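Local coordinates for flagellar motor switch protein FliG (Thermotoga maritima, PDB 5TDY) that probably helps form, here through its N-terminal domain, the flagellar switch complex that contacts chemotaxis proteins and the motor parts governing rotation direction, at residues 14-19 / 25-30; 10-15 / 37-42. All blocks are in the same frame, centred on the assembly; numbering follows the deposited sequence.

Contact 1: residues 14-19 / 25-30; sequences VLLVAL and AQVMKH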
# COMPACT_ATOMS: atom_id res chain seq x y z
N VAL B 14 6.35 3.16 7.02
CA VAL B 14 5.26 3.99 6.51
C VAL B 14 3.96 3.20 6.48
O VAL B 14 2.89 3.72 6.84
CB VAL B 14 5.63 4.56 5.12
CG1 VAL B 14 4.40 5.19 4.44
CG2 VAL B 14 6.78 5.58 5.24
N LEU B 15 4.02 1.92 6.10
CA LEU B 15 2.80 1.13 6.04
C LEU B 15 2.19 0.96 7.42
O LEU B 15 0.98 1.12 7.59
CB LEU B 15 3.08 -0.24 5.40
CG LEU B 15 1.89 -1.17 5.12
CD1 LEU B 15 1.04 -0.59 4.01
CD2 LEU B 15 2.38 -2.55 4.73
N LEU B 16 3.03 0.65 8.42
CA LEU B 16 2.48 0.44 9.76
C LEU B 16 1.95 1.73 10.36
O LEU B 16 0.97 1.72 11.10
CB LEU B 16 3.53 -0.21 10.66
CG LEU B 16 3.90 -1.64 10.24
CD1 LEU B 16 5.12 -2.11 11.00
CD2 LEU B 16 2.71 -2.61 10.45
N VAL B 17 2.60 2.87 10.09
CA VAL B 17 2.05 4.14 10.56
C VAL B 17 0.70 4.39 9.91
O VAL B 17 -0.27 4.77 10.58
CB VAL B 17 3.04 5.29 10.30
CG1 VAL B 17 2.34 6.65 10.39
CG2 VAL B 17 4.20 5.24 11.33
N ALA B 18 0.58 4.11 8.61
CA ALA B 18 -0.67 4.31 7.89
C ALA B 18 -1.79 3.42 8.41
O ALA B 18 -2.97 3.77 8.31
CB ALA B 18 -0.46 4.04 6.39
N LEU B 19 -1.45 2.25 8.95
CA LEU B 19 -2.47 1.38 9.50
C LEU B 19 -3.04 1.92 10.81
O LEU B 19 -4.17 1.60 11.16
CB LEU B 19 -1.89 -0.03 9.70
CG LEU B 19 -1.93 -0.95 8.47
CD1 LEU B 19 -0.96 -2.11 8.61
CD2 LEU B 19 -3.33 -1.47 8.22
N ALA B 25 -0.47 -3.03 15.57
CA ALA B 25 -0.12 -3.96 16.64
C ALA B 25 -0.58 -5.37 16.31
O ALA B 25 0.13 -6.34 16.61
CB ALA B 25 -0.73 -3.50 17.97
N GLN B 26 -1.76 -5.51 15.69
CA GLN B 26 -2.23 -6.83 15.28
C GLN B 26 -1.34 -7.44 14.20
O GLN B 26 -1.00 -8.63 14.25
CB GLN B 26 -3.69 -6.74 14.82
CG GLN B 26 -4.29 -8.04 14.23
CD GLN B 26 -4.39 -9.20 15.23
OE1 GLN B 26 -4.37 -9.00 16.45
NE2 GLN B 26 -4.51 -10.41 14.70
N VAL B 27 -0.94 -6.63 13.21
CA VAL B 27 -0.00 -7.13 12.19
C VAL B 27 1.30 -7.60 12.84
O VAL B 27 1.82 -8.67 12.51
CB VAL B 27 0.27 -6.04 11.13
CG1 VAL B 27 1.46 -6.43 10.25
CG2 VAL B 27 -0.96 -5.79 10.29
N MSE B 28 1.81 -6.85 13.81
CA MSE B 28 3.11 -7.18 14.39
C MSE B 28 3.17 -8.46 15.22
O MSE B 28 4.25 -9.03 15.43
CB MSE B 28 3.59 -6.01 15.21
CG MSE B 28 4.46 -5.09 14.35
SE MSE B 28 4.55 -3.35 15.12
CE MSE B 28 6.44 -3.00 14.85
N LYS B 29 2.01 -8.91 15.69
CA LYS B 29 1.93 -10.20 16.37
C LYS B 29 2.23 -11.37 15.43
O LYS B 29 2.44 -12.49 15.91
CB LYS B 29 0.55 -10.37 17.01
CG LYS B 29 0.37 -9.47 18.24
CD LYS B 29 -1.10 -9.24 18.58
CE LYS B 29 -1.24 -8.32 19.79
NZ LYS B 29 -2.67 -8.16 20.21
N HIS B 30 2.28 -11.13 14.12
CA HIS B 30 2.68 -12.15 13.17
C HIS B 30 4.18 -12.17 12.93
O HIS B 30 4.64 -12.95 12.09
CB HIS B 30 1.96 -11.95 11.83
CG HIS B 30 0.48 -12.12 11.93
ND1 HIS B 30 -0.14 -13.32 11.68
CD2 HIS B 30 -0.50 -11.25 12.29
CE1 HIS B 30 -1.44 -13.19 11.87
NE2 HIS B 30 -1.69 -11.94 12.24

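Contact 2: residues 10-15 / 37-42; sequences RKAAVL and EQLVVE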
# COMPACT_ATOMS: atom_id res chain seq x y z
N ARG B 10 12.08 1.83 5.58
CA ARG B 10 11.16 2.94 5.68
C ARG B 10 9.79 2.60 5.09
O ARG B 10 8.75 3.06 5.60
CB ARG B 10 11.75 4.17 5.01
CG ARG B 10 10.85 5.38 5.07
CD ARG B 10 11.58 6.65 4.69
NE ARG B 10 10.67 7.79 4.75
CZ ARG B 10 10.41 8.48 5.86
NH1 ARG B 10 10.99 8.14 7.00
NH2 ARG B 10 9.58 9.51 5.82
N LYS B 11 9.77 1.84 3.99
CA LYS B 11 8.48 1.42 3.43
C LYS B 11 7.66 0.67 4.46
O LYS B 11 6.48 0.96 4.66
CB LYS B 11 8.70 0.55 2.19
CG LYS B 11 9.21 1.32 0.98
CD LYS B 11 8.97 0.56 -0.29
CE LYS B 11 10.23 -0.05 -0.82
NZ LYS B 11 10.10 -0.26 -2.28
N ALA B 12 8.27 -0.30 5.15
CA ALA B 12 7.52 -1.03 6.18
C ALA B 12 7.04 -0.10 7.29
O ALA B 12 5.94 -0.26 7.81
CB ALA B 12 8.38 -2.16 6.76
N ALA B 13 7.86 0.89 7.67
CA ALA B 13 7.46 1.80 8.72
C ALA B 13 6.31 2.69 8.27
O ALA B 13 5.38 2.94 9.05
CB ALA B 13 8.65 2.65 9.17
N VAL B 14 6.35 3.16 7.02
CA VAL B 14 5.26 3.99 6.51
C VAL B 14 3.96 3.20 6.48
O VAL B 14 2.89 3.72 6.84
CB VAL B 14 5.63 4.56 5.12
CG1 VAL B 14 4.40 5.19 4.44
CG2 VAL B 14 6.78 5.58 5.24
N LEU B 15 4.02 1.92 6.10
CA LEU B 15 2.80 1.13 6.04
C LEU B 15 2.19 0.96 7.42
O LEU B 15 0.98 1.12 7.59
CB LEU B 15 3.08 -0.24 5.40
CG LEU B 15 1.89 -1.17 5.12
CD1 LEU B 15 1.04 -0.59 4.01
CD2 LEU B 15 2.38 -2.55 4.73
N GLU B 37 11.25 -5.45 17.38
CA GLU B 37 12.07 -4.44 18.05
C GLU B 37 12.76 -3.54 17.04
O GLU B 37 12.87 -2.32 17.25
CB GLU B 37 13.10 -5.10 18.96
CG GLU B 37 12.55 -5.60 20.28
CD GLU B 37 12.44 -4.49 21.31
OE1 GLU B 37 13.46 -3.79 21.54
OE2 GLU B 37 11.34 -4.31 21.88
N GLN B 38 13.22 -4.11 15.93
CA GLN B 38 13.84 -3.29 14.90
C GLN B 38 12.81 -2.42 14.21
O GLN B 38 13.10 -1.26 13.86
CB GLN B 38 14.57 -4.18 13.90
CG GLN B 38 15.86 -4.77 14.47
CD GLN B 38 16.41 -5.89 13.61
OE1 GLN B 38 16.41 -7.05 14.02
NE2 GLN B 38 16.89 -5.55 12.42
N LEU B 39 11.60 -2.93 14.02
CA LEU B 39 10.56 -2.15 13.36
C LEU B 39 10.12 -0.98 14.22
O LEU B 39 9.91 0.12 13.71
CB LEU B 39 9.38 -3.05 13.03
CG LEU B 39 9.36 -3.86 11.74
CD1 LEU B 39 8.12 -4.76 11.78
CD2 LEU B 39 9.31 -2.94 10.50
N VAL B 40 9.97 -1.19 15.54
CA VAL B 40 9.55 -0.08 16.40
C VAL B 40 10.62 1.00 16.42
O VAL B 40 10.29 2.19 16.56
CB VAL B 40 9.18 -0.54 17.84
CG1 VAL B 40 8.00 -1.52 17.83
CG2 VAL B 40 10.35 -1.15 18.55
N VAL B 41 11.89 0.63 16.26
CA VAL B 41 12.94 1.63 16.16
C VAL B 41 12.84 2.40 14.85
O VAL B 41 13.03 3.62 14.81
CB VAL B 41 14.33 0.98 16.33
CG1 VAL B 41 15.43 1.91 15.85
CG2 VAL B 41 14.57 0.62 17.81
N GLU B 42 12.54 1.71 13.74
CA GLU B 42 12.34 2.42 12.48
C GLU B 42 11.11 3.31 12.55
O GLU B 42 11.12 4.44 12.04
CB GLU B 42 12.21 1.43 11.32
CG GLU B 42 13.53 0.86 10.84
CD GLU B 42 14.40 1.90 10.13
OE1 GLU B 42 13.88 2.62 9.25
OE2 GLU B 42 15.60 1.98 10.49

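Contact 1: residues 14-19 / 25-30
With CG opposite the carbonyl carbon and beside the backbone N in both L16 and L19 (chi1 -66° in L16), these two leucines, one turn apart, send their branched ends from helix 8-19 toward V27 on helix 21-28. V27 is turned so that each leucine gets its own methyl. CG1 of V27 meets CD2 of L16 at 4.0 Å, the side chains passing at a slant; CG2 of V27 lies 4.0 Å from CD1 of L19, and here the two side chains are nearly perpendicular. A beta-branched residue suits this place because its two methyls spread close to the backbone and can serve two leucines at once. The other branch of L16, CD1, is taken up by the selenomethionine M28, whose CE ends 4.2 Å away. M28 does not start out facing helix 8-19; its chain is long and flexible, and a turn about the CG-SE bond (chi3 137°) brings the terminal methyl in. The contact is wholly apolar and its distances are those of ordinary van der Waals packing, which matches the burial of L16, L19 and V27. It joins two helices consecutive in the chain, in the all-helical FliG N-terminal domain. Beyond it, M28 and L16 also reach helix 33-44, L15 packs on L58 and F61 of helix 51-66, and L19 packs on an apolar side chain of the partner protein chain.

Contact 2: residues 10-15 / 37-42
A12 and A13 present their methyls from helix 8-19 to L39 and E42 of helix 33-44, and these small residues leave room for the larger side chains coming from the other helix. CB of A12 takes CD2 of L39 at 3.9 Å, a methyl-to-methyl contact. L39 does not set out directly at the other helix; with CG beside its own backbone N (chi1 -86°), its branched end swings across to the alanine. Leucine suits this buried place, being long enough to span the gap to a short methyl. One residue along, CB of A13 lies 4.3 Å from CB of E42 and 4.2 Å from the backbone O of E42, so the alanine rests against the base of the glutamate and its main chain. The nearest CA atoms, those of A13 and E42, are 6.2 Å apart, whereas the axes of segments 10-15 and 37-42 approach to 9.4 Å and cross at -79°. Such a steep crossing gives a compact patch of contact, not a long seam, and it is one of the joints of the all-helical FliG N-terminal domain, linking helices separated in sequence by helix 21-28. Glutamate suits its partly exposed position: its apolar stem packs on A13, while a bend at chi2 (-70°) carries the carboxylate toward the start of segment 10-15, where OE1 stands 4.2 Å from the backbone N of R10, too far for a hydrogen bond. Its side chain also touches R9. The guanidinium of R10 turns to other partners: NE forms a salt bridge with E53, while NH1 and NH2 bond to the carbonyl oxygens of I46 and R48. Further out, NZ of K11 forms a salt bridge with E60, and L39 and E42 each touch an aromatic side chain of the partner protein chain.

How the contacts relate
Both contacts use helix 8-19, whose residues V14 and L15 belong to both ranges. Contact 1 joins it to helix 21-28 next in the chain, contact 2 to helix 33-44 beyond. The two patches merge: CE of M28 lies 3.5 Å from CB of L39, and CD1 of L16 is 4.1 Å from CD1 of L39, making one apolar cluster among three helices. Most touching residues are buried in each case, but the chemistry differs. Contact 1 relies on branched leucine and valine side chains plus a flexible selenomethionine, whereas contact 2 sets alanine methyls against a leucine and a glutamate and grades from buried leucine to the partly exposed, charged R10 and E42.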